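Local coordinates for M152 protein (Murid herpesvirus 1, PDB 4G59) that probably helps the virus evade immunity by binding host RAE-1 ligands of the NKG2D receptor and by retaining MHC class I molecules inside the cell, at residues Q112-N117 and G132-S137. Numbering follows the deposited sequence.
Sequences QMMDGN and GSPPYS
M114 and N117, the first and last residues of a type I' turn closing the hairpin of strands 106-114 and 117-123, each meet one proline of the loop that follows strand 128-130. Backbone hydrogen bonds close the turn both ways, M114 N to N117 O (2.8 Å) and N117 N to M114 O (2.9 Å). The hairpin belongs to the eight-stranded antiparallel sheet of the MHC class I-like domain. M114 brings its thioether against the ring of P134, where SD lies 3.9 Å from both CB and CG, an apolar van der Waals contact. With chi1 at -81° its CG stands beside the backbone N, and the extended chain beyond carries the sulfur past the ring at a slant. F89 of helix 68-89, V95, L119 and R93 also touch this buried methionine, and R93 packs against both prolines as well. D115, within the turn, forms salt bridges with R93 and with a basic side chain of the partner protein, a different chain that P135 and Y136 also touch. N117 and P135 approach from opposing directions. The amide, whose ND2 is hydrogen-bonded to a polar side chain of the partner, keeps OD1 farther from the ring; N117 ND2 packs loosely, 4.2 Å from both CG and CD of P135.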
ATOM      1  N   GLN B 112      -7.263  -8.395 -13.475  1.00 37.13           N
ATOM      2  CA  GLN B 112      -6.074  -7.732 -14.010  1.00 39.28           C
ATOM      3  C   GLN B 112      -6.234  -6.249 -13.718  1.00 39.09           C
ATOM      4  O   GLN B 112      -7.272  -5.665 -14.056  1.00 35.68           O
ATOM      5  CB  GLN B 112      -5.975  -7.948 -15.530  1.00 40.14           C
ATOM      6  CG  GLN B 112      -4.673  -7.463 -16.192  1.00 43.09           C
ATOM      7  CD  GLN B 112      -4.726  -7.524 -17.730  1.00 45.06           C
ATOM      8  OE1 GLN B 112      -5.660  -8.086 -18.316  1.00 42.39           O
ATOM      9  NE2 GLN B 112      -3.732  -6.932 -18.379  1.00 38.65           N
ATOM     10  N   MET B 113      -5.228  -5.644 -13.081  1.00 36.72           N
ATOM     11  CA  MET B 113      -5.276  -4.211 -12.814  1.00 39.48           C
ATOM     12  C   MET B 113      -4.048  -3.461 -13.315  1.00 36.96           C
ATOM     13  O   MET B 113      -2.913  -3.952 -13.212  1.00 40.24           O
ATOM     14  CB  MET B 113      -5.487  -3.920 -11.324  1.00 34.35           C
ATOM     15  CG  MET B 113      -6.780  -4.445 -10.759  1.00 38.78           C
ATOM     16  SD  MET B 113      -6.583  -6.094 -10.049  1.00 49.92           S
ATOM     17  CE  MET B 113      -7.783  -5.975  -8.706  1.00 57.74           C
ATOM     18  N   MET B 114      -4.288  -2.269 -13.848  1.00 33.02           N
ATOM     19  CA  MET B 114      -3.202  -1.349 -14.178  1.00 40.59           C
ATOM     20  C   MET B 114      -3.470   0.017 -13.582  1.00 38.15           C
ATOM     21  O   MET B 114      -4.549   0.578 -13.788  1.00 41.83           O
ATOM     22  CB  MET B 114      -3.015  -1.207 -15.696  1.00 41.36           C
ATOM     23  CG  MET B 114      -2.213  -2.341 -16.326  1.00 45.88           C
ATOM     24  SD  MET B 114      -1.645  -2.066 -18.032  1.00 32.51           S
ATOM     25  CE  MET B 114      -1.039  -3.730 -18.274  1.00 37.78           C
ATOM     26  N   ASP B 115      -2.496   0.548 -12.843  1.00 36.28           N
ATOM     27  CA  ASP B 115      -2.597   1.916 -12.327  1.00 41.33           C
ATOM     28  C   ASP B 115      -3.869   2.209 -11.518  1.00 42.54           C
ATOM     29  O   ASP B 115      -4.509   3.253 -11.705  1.00 43.80           O
ATOM     30  CB  ASP B 115      -2.430   2.930 -13.474  1.00 38.42           C
ATOM     31  CG  ASP B 115      -1.072   2.816 -14.150  1.00 37.78           C
ATOM     32  OD1 ASP B 115      -0.172   2.193 -13.564  1.00 39.26           O
ATOM     33  OD2 ASP B 115      -0.887   3.357 -15.254  1.00 44.15           O
ATOM     34  N   GLY B 116      -4.233   1.286 -10.630  1.00 41.08           N
ATOM     35  CA  GLY B 116      -5.426   1.444  -9.817  1.00 40.72           C
ATOM     36  C   GLY B 116      -6.729   1.065 -10.514  1.00 47.33           C
ATOM     37  O   GLY B 116      -7.778   1.026  -9.877  1.00 49.28           O
ATOM     38  N   ASN B 117      -6.676   0.796 -11.814  1.00 43.85           N
ATOM     39  CA  ASN B 117      -7.883   0.473 -12.581  1.00 45.75           C
ATOM     40  C   ASN B 117      -7.976  -1.014 -12.873  1.00 43.11           C
ATOM     41  O   ASN B 117      -7.004  -1.604 -13.335  1.00 44.43           O
ATOM     42  CB  ASN B 117      -7.901   1.215 -13.932  1.00 52.52           C
ATOM     43  CG  ASN B 117      -7.984   2.727 -13.787  1.00 59.91           C
ATOM     44  OD1 ASN B 117      -8.844   3.258 -13.076  1.00 61.28           O
ATOM     45  ND2 ASN B 117      -7.082   3.431 -14.474  1.00 53.55           N
ATOM     46  N   GLY B 132     -12.292  -2.040 -18.061  1.00 50.94           N
ATOM     47  CA  GLY B 132     -11.569  -0.793 -18.239  1.00 50.88           C
ATOM     48  C   GLY B 132     -10.475  -0.830 -19.298  1.00 48.88           C
ATOM     49  O   GLY B 132     -10.118  -1.894 -19.809  1.00 47.75           O
ATOM     50  N   SER B 133      -9.948   0.345 -19.637  1.00 53.16           N
ATOM     51  CA  SER B 133      -8.799   0.447 -20.535  1.00 49.72           C
ATOM     52  C   SER B 133      -7.677   1.228 -19.852  1.00 49.64           C
ATOM     53  O   SER B 133      -7.945   2.183 -19.120  1.00 50.18           O
ATOM     54  CB  SER B 133      -9.183   1.114 -21.860  1.00 50.37           C
ATOM     55  OG  SER B 133      -8.335   0.675 -22.920  1.00 52.04           O
ATOM     56  N   PRO B 134      -6.424   0.801 -20.069  1.00 45.39           N
ATOM     57  CA  PRO B 134      -5.240   1.471 -19.515  1.00 51.48           C
ATOM     58  C   PRO B 134      -4.923   2.782 -20.238  1.00 57.07           C
ATOM     59  O   PRO B 134      -4.824   2.792 -21.472  1.00 58.04           O
ATOM     60  CB  PRO B 134      -4.107   0.454 -19.742  1.00 49.82           C
ATOM     61  CG  PRO B 134      -4.787  -0.839 -20.076  1.00 50.31           C
ATOM     62  CD  PRO B 134      -6.093  -0.487 -20.701  1.00 46.16           C
ATOM     63  N   PRO B 135      -4.756   3.872 -19.467  1.00 57.76           N
ATOM     64  CA  PRO B 135      -4.610   5.277 -19.871  1.00 51.27           C
ATOM     65  C   PRO B 135      -3.643   5.622 -21.011  1.00 60.56           C
ATOM     66  O   PRO B 135      -3.965   6.494 -21.824  1.00 66.22           O
ATOM     67  CB  PRO B 135      -4.143   5.941 -18.582  1.00 56.90           C
ATOM     68  CG  PRO B 135      -4.852   5.186 -17.536  1.00 55.93           C
ATOM     69  CD  PRO B 135      -4.875   3.753 -18.003  1.00 53.05           C
ATOM     70  N   TYR B 136      -2.467   5.021 -21.069  1.00 61.64           N
ATOM     71  CA  TYR B 136      -1.578   5.402 -22.164  1.00 56.97           C
ATOM     72  C   TYR B 136      -1.232   4.196 -23.033  1.00 59.07           C
ATOM     73  O   TYR B 136      -0.065   3.818 -23.180  1.00 62.17           O
ATOM     74  CB  TYR B 136      -0.347   6.152 -21.636  1.00 58.82           C
ATOM     75  CG  TYR B 136      -0.664   7.591 -21.301  1.00 58.31           C
ATOM     76  CD1 TYR B 136      -0.131   8.631 -22.039  1.00 63.95           C
ATOM     77  CD2 TYR B 136      -1.533   7.909 -20.268  1.00 62.37           C
ATOM     78  CE1 TYR B 136      -0.441   9.955 -21.741  1.00 67.47           C
ATOM     79  CE2 TYR B 136      -1.853   9.225 -19.962  1.00 65.23           C
ATOM     80  CZ  TYR B 136      -1.303  10.246 -20.701  1.00 64.17           C
ATOM     81  OH  TYR B 136      -1.619  11.553 -20.396  1.00 57.89           O
ATOM     82  N   SER B 137      -2.271   3.594 -23.605  1.00 54.36           N
ATOM     83  CA  SER B 137      -2.112   2.388 -24.406  1.00 62.07           C
ATOM     84  C   SER B 137      -2.838   2.480 -25.754  1.00 65.50           C
ATOM     85  O   SER B 137      -3.740   1.684 -26.040  1.00 61.56           O
ATOM     86  CB  SER B 137      -2.625   1.185 -23.621  1.00 54.59           C
ATOM     87  OG  SER B 137      -3.956   1.404 -23.187  1.00 51.54           O
TER